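PDB 3HSI: phosphatidylserine synthase, which is a member of the phospholipase D superfamily, with two PLD-type regions in one chain. Local coordinates for residues C[105-117]-C[201-213]. Sequence-based numbering, arbitrary orientation.
Sequences ATNADWYCEQRQT and VYPLDVTNRPRTK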
# COMPACT_ATOMS: atom_id res chain seq x y z
N ALA C 105 -29.46 -2.68 -4.74
CA ALA C 105 -29.12 -3.77 -3.85
C ALA C 105 -27.69 -4.23 -4.18
O ALA C 105 -27.30 -4.28 -5.36
CB ALA C 105 -30.11 -4.93 -4.02
N THR C 106 -26.93 -4.55 -3.14
CA THR C 106 -25.61 -5.13 -3.33
C THR C 106 -25.77 -6.62 -3.58
O THR C 106 -26.81 -7.21 -3.29
CB THR C 106 -24.73 -4.94 -2.10
OG1 THR C 106 -25.29 -5.69 -1.02
CG2 THR C 106 -24.63 -3.45 -1.70
N ASN C 107 -24.72 -7.22 -4.11
CA ASN C 107 -24.65 -8.66 -4.24
C ASN C 107 -24.98 -9.40 -2.94
O ASN C 107 -25.80 -10.35 -2.96
CB ASN C 107 -23.28 -9.05 -4.82
CG ASN C 107 -23.13 -8.61 -6.27
OD1 ASN C 107 -24.13 -8.34 -6.97
ND2 ASN C 107 -21.89 -8.58 -6.75
N ALA C 108 -24.40 -8.95 -1.83
CA ALA C 108 -24.74 -9.51 -0.50
C ALA C 108 -26.26 -9.42 -0.19
O ALA C 108 -26.87 -10.39 0.24
CB ALA C 108 -23.89 -8.83 0.63
N ASP C 109 -26.87 -8.27 -0.45
CA ASP C 109 -28.32 -8.14 -0.22
C ASP C 109 -29.06 -9.20 -1.04
O ASP C 109 -29.95 -9.87 -0.53
CB ASP C 109 -28.84 -6.75 -0.59
CG ASP C 109 -28.27 -5.68 0.27
OD1 ASP C 109 -28.06 -5.94 1.47
OD2 ASP C 109 -28.05 -4.55 -0.23
N TRP C 110 -28.64 -9.38 -2.29
CA TRP C 110 -29.25 -10.38 -3.17
C TRP C 110 -29.04 -11.86 -2.70
O TRP C 110 -29.97 -12.68 -2.80
CB TRP C 110 -28.84 -10.11 -4.64
CG TRP C 110 -29.25 -11.17 -5.64
CD1 TRP C 110 -30.52 -11.42 -6.10
CD2 TRP C 110 -28.39 -12.12 -6.29
NE1 TRP C 110 -30.50 -12.47 -7.00
CE2 TRP C 110 -29.21 -12.92 -7.13
CE3 TRP C 110 -27.01 -12.36 -6.27
CZ2 TRP C 110 -28.69 -13.95 -7.92
CZ3 TRP C 110 -26.49 -13.37 -7.07
CH2 TRP C 110 -27.34 -14.16 -7.88
N TYR C 111 -27.87 -12.20 -2.20
CA TYR C 111 -27.65 -13.55 -1.69
C TYR C 111 -28.65 -13.85 -0.57
O TYR C 111 -29.22 -14.93 -0.56
CB TYR C 111 -26.22 -13.77 -1.18
CG TYR C 111 -25.07 -13.39 -2.11
CD1 TYR C 111 -25.11 -13.67 -3.49
CD2 TYR C 111 -23.91 -12.76 -1.60
CE1 TYR C 111 -24.06 -13.32 -4.33
CE2 TYR C 111 -22.84 -12.42 -2.43
CZ TYR C 111 -22.93 -12.70 -3.80
OH TYR C 111 -21.88 -12.36 -4.64
N CYS C 112 -28.89 -12.88 0.34
CA CYS C 112 -29.89 -13.03 1.42
C CYS C 112 -31.30 -13.18 0.91
O CYS C 112 -32.05 -14.02 1.40
CB CYS C 112 -29.93 -11.81 2.30
SG CYS C 112 -28.46 -11.53 3.16
N GLU C 113 -31.66 -12.31 -0.03
CA GLU C 113 -32.93 -12.38 -0.67
C GLU C 113 -33.17 -13.79 -1.24
O GLU C 113 -34.18 -14.42 -0.92
CB GLU C 113 -33.02 -11.31 -1.75
CG GLU C 113 -34.23 -11.47 -2.67
CD GLU C 113 -34.12 -10.68 -3.97
OE1 GLU C 113 -34.63 -11.17 -5.00
OE2 GLU C 113 -33.51 -9.58 -3.98
N GLN C 114 -32.25 -14.29 -2.05
CA GLN C 114 -32.33 -15.64 -2.61
C GLN C 114 -32.48 -16.75 -1.55
O GLN C 114 -33.33 -17.59 -1.67
CB GLN C 114 -31.14 -15.94 -3.54
CG GLN C 114 -31.11 -15.05 -4.79
CD GLN C 114 -32.49 -14.90 -5.43
OE1 GLN C 114 -33.02 -15.83 -6.00
NE2 GLN C 114 -33.06 -13.72 -5.33
N ARG C 115 -31.63 -16.73 -0.55
CA ARG C 115 -31.71 -17.69 0.55
C ARG C 115 -33.08 -17.68 1.28
O ARG C 115 -33.66 -18.75 1.55
CB ARG C 115 -30.56 -17.43 1.52
CG ARG C 115 -30.60 -18.28 2.75
CD ARG C 115 -29.37 -18.08 3.59
NE ARG C 115 -29.43 -19.00 4.72
CZ ARG C 115 -28.45 -19.19 5.57
NH1 ARG C 115 -27.32 -18.50 5.42
NH2 ARG C 115 -28.58 -20.05 6.58
N GLN C 116 -33.60 -16.48 1.56
CA GLN C 116 -34.93 -16.35 2.19
C GLN C 116 -36.06 -16.82 1.30
O GLN C 116 -37.00 -17.47 1.76
CB GLN C 116 -35.17 -14.93 2.69
CG GLN C 116 -34.28 -14.55 3.87
CD GLN C 116 -34.17 -15.66 4.89
OE1 GLN C 116 -33.08 -16.13 5.16
NE2 GLN C 116 -35.29 -16.11 5.43
N THR C 117 -35.94 -16.50 0.02
CA THR C 117 -36.93 -16.84 -0.99
C THR C 117 -36.97 -18.33 -1.38
O THR C 117 -38.03 -18.92 -1.53
CB THR C 117 -36.75 -15.88 -2.20
OG1 THR C 117 -37.42 -14.66 -1.88
CG2 THR C 117 -37.33 -16.44 -3.47
N VAL C 201 -13.63 -14.38 8.03
CA VAL C 201 -14.54 -14.70 6.93
C VAL C 201 -15.97 -14.85 7.46
O VAL C 201 -16.21 -15.59 8.42
CB VAL C 201 -14.04 -15.97 6.24
CG1 VAL C 201 -15.02 -16.50 5.21
CG2 VAL C 201 -12.65 -15.69 5.61
N TYR C 202 -16.91 -14.11 6.88
CA TYR C 202 -18.31 -14.11 7.32
C TYR C 202 -19.26 -14.45 6.20
O TYR C 202 -18.99 -14.10 5.04
CB TYR C 202 -18.69 -12.75 7.88
CG TYR C 202 -18.00 -12.48 9.20
CD1 TYR C 202 -18.62 -12.82 10.39
CD2 TYR C 202 -16.71 -11.93 9.24
CE1 TYR C 202 -17.98 -12.62 11.60
CE2 TYR C 202 -16.07 -11.73 10.44
CZ TYR C 202 -16.71 -12.07 11.62
OH TYR C 202 -16.11 -11.87 12.84
N PRO C 203 -20.37 -15.14 6.53
CA PRO C 203 -21.40 -15.44 5.54
C PRO C 203 -22.01 -14.13 5.05
O PRO C 203 -22.25 -13.23 5.84
CB PRO C 203 -22.45 -16.25 6.33
CG PRO C 203 -22.19 -15.96 7.76
CD PRO C 203 -20.73 -15.65 7.87
N LEU C 204 -22.18 -14.01 3.74
CA LEU C 204 -22.79 -12.84 3.16
C LEU C 204 -24.28 -13.02 2.90
O LEU C 204 -24.96 -12.05 2.57
CB LEU C 204 -22.08 -12.48 1.85
CG LEU C 204 -20.66 -11.94 2.02
CD1 LEU C 204 -19.97 -12.00 0.69
CD2 LEU C 204 -20.61 -10.53 2.62
N ASP C 205 -24.77 -14.25 3.06
CA ASP C 205 -26.17 -14.52 2.80
C ASP C 205 -27.02 -14.49 4.07
O ASP C 205 -28.03 -15.17 4.14
CB ASP C 205 -26.34 -15.85 2.03
CG ASP C 205 -25.65 -17.03 2.73
OD1 ASP C 205 -25.21 -16.89 3.90
OD2 ASP C 205 -25.59 -18.11 2.11
N VAL C 206 -26.60 -13.73 5.07
CA VAL C 206 -27.43 -13.45 6.24
C VAL C 206 -27.54 -11.95 6.44
O VAL C 206 -26.66 -11.20 6.03
CB VAL C 206 -26.89 -14.07 7.58
CG1 VAL C 206 -26.92 -15.59 7.55
CG2 VAL C 206 -25.49 -13.56 7.93
N THR C 207 -28.58 -11.54 7.16
CA THR C 207 -28.90 -10.13 7.37
C THR C 207 -27.94 -9.48 8.35
O THR C 207 -27.58 -8.31 8.20
CB THR C 207 -30.37 -9.93 7.84
OG1 THR C 207 -30.61 -10.72 9.01
CG2 THR C 207 -31.36 -10.36 6.78
N ASN C 208 -27.56 -10.26 9.35
CA ASN C 208 -26.65 -9.81 10.37
C ASN C 208 -25.22 -10.08 9.92
O ASN C 208 -24.65 -11.14 10.20
CB ASN C 208 -26.97 -10.47 11.72
CG ASN C 208 -27.21 -11.98 11.60
OD1 ASN C 208 -27.89 -12.45 10.68
ND2 ASN C 208 -26.66 -12.73 12.55
N ARG C 209 -24.67 -9.14 9.16
CA ARG C 209 -23.25 -9.20 8.81
C ARG C 209 -22.54 -8.15 9.63
O ARG C 209 -23.05 -7.03 9.75
CB ARG C 209 -23.01 -8.85 7.35
CG ARG C 209 -23.71 -9.71 6.38
CD ARG C 209 -23.27 -9.33 5.01
NE ARG C 209 -24.00 -8.19 4.46
CZ ARG C 209 -25.24 -8.28 3.98
NH1 ARG C 209 -25.89 -9.44 4.02
NH2 ARG C 209 -25.84 -7.21 3.45
N PRO C 210 -21.37 -8.47 10.17
CA PRO C 210 -20.61 -7.41 10.84
C PRO C 210 -20.17 -6.31 9.85
O PRO C 210 -20.13 -6.54 8.64
CB PRO C 210 -19.43 -8.16 11.46
CG PRO C 210 -19.25 -9.37 10.57
CD PRO C 210 -20.63 -9.75 10.13
N ARG C 211 -19.88 -5.12 10.35
CA ARG C 211 -19.27 -4.06 9.58
C ARG C 211 -17.79 -4.29 9.60
O ARG C 211 -17.26 -4.86 10.54
CB ARG C 211 -19.55 -2.69 10.19
CG ARG C 211 -20.95 -2.18 9.96
CD ARG C 211 -21.64 -1.94 11.29
NE ARG C 211 -22.82 -1.09 11.14
CZ ARG C 211 -24.09 -1.52 11.15
NH1 ARG C 211 -24.38 -2.81 11.32
NH2 ARG C 211 -25.08 -0.64 10.99
N THR C 212 -17.13 -3.84 8.53
CA THR C 212 -15.68 -3.83 8.43
C THR C 212 -15.03 -3.23 9.69
O THR C 212 -14.28 -3.93 10.39
CB THR C 212 -15.24 -3.09 7.14
OG1 THR C 212 -15.76 -3.77 5.99
CG2 THR C 212 -13.72 -2.99 7.04
N LYS C 213 -15.33 -1.97 10.01
CA LYS C 213 -14.74 -1.30 11.18
C LYS C 213 -14.81 -2.19 12.42
O LYS C 213 -13.94 -2.14 13.30
CB LYS C 213 -15.43 0.05 11.44
CG LYS C 213 -16.90 -0.03 11.87
CD LYS C 213 -17.45 1.33 12.30
CE LYS C 213 -18.94 1.25 12.67
NZ LYS C 213 -19.80 0.60 11.61
O HOH W 1 -24.38 -5.02 1.47
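Arg-209 reaches from the loop after strand 202-203 to the first turn of helix 107-118, a worked example of how one arginine can join a loop to a helix start. Its CB points toward the helix and its chain runs straight to CD, then bends at chi3 (-84°), which turns the guanidinium across Ala-108. NE and CZ lie over the methyl of that alanine, CZ 3.7 Å from Ala-108 CB, so one face of the flat group rests on carbon while its edge deals with polar atoms. At that edge NH1 comes 3.4 Å from Cys-112 SG. Val-206 O lies 2.8 Å and Leu-204 O 3.1 Å from the same Arg-209 NH1. Arg-209 NH2 turns to Asp-109 OD1 at 3.2 Å, a salt bridge whose hydrogen bond is weak and bent (133°). A water close to Thr-106 OG1 accepts a weak bond from NH2. Asp-109 is doubly employed: its other oxygen, OD2, accepts from Thr-106 N, and Asp-109 N donates in return to OG1 of Thr-106, the N-cap, completing the capping box that begins the helix.

Beyond this, Cys-112 SG sits against the loop backbone, 3.4 Å from Val-206 O, and Leu-204 CB meets the Tyr-111 ring at its edge. One turn further on, the extended Arg-115 lays CD 3.3 Å from Asp-205 O; the carboxylate of Asp-205 is held chiefly through OD2 by the backbone N of Met-126 and Phe-127.

The chemistry implies a capping-box carboxylate weakly bridged to a neighbouring loop: Arg-209 probably offsets the charge of Asp-109, joining the helix start to the loop that follows strand 202-203.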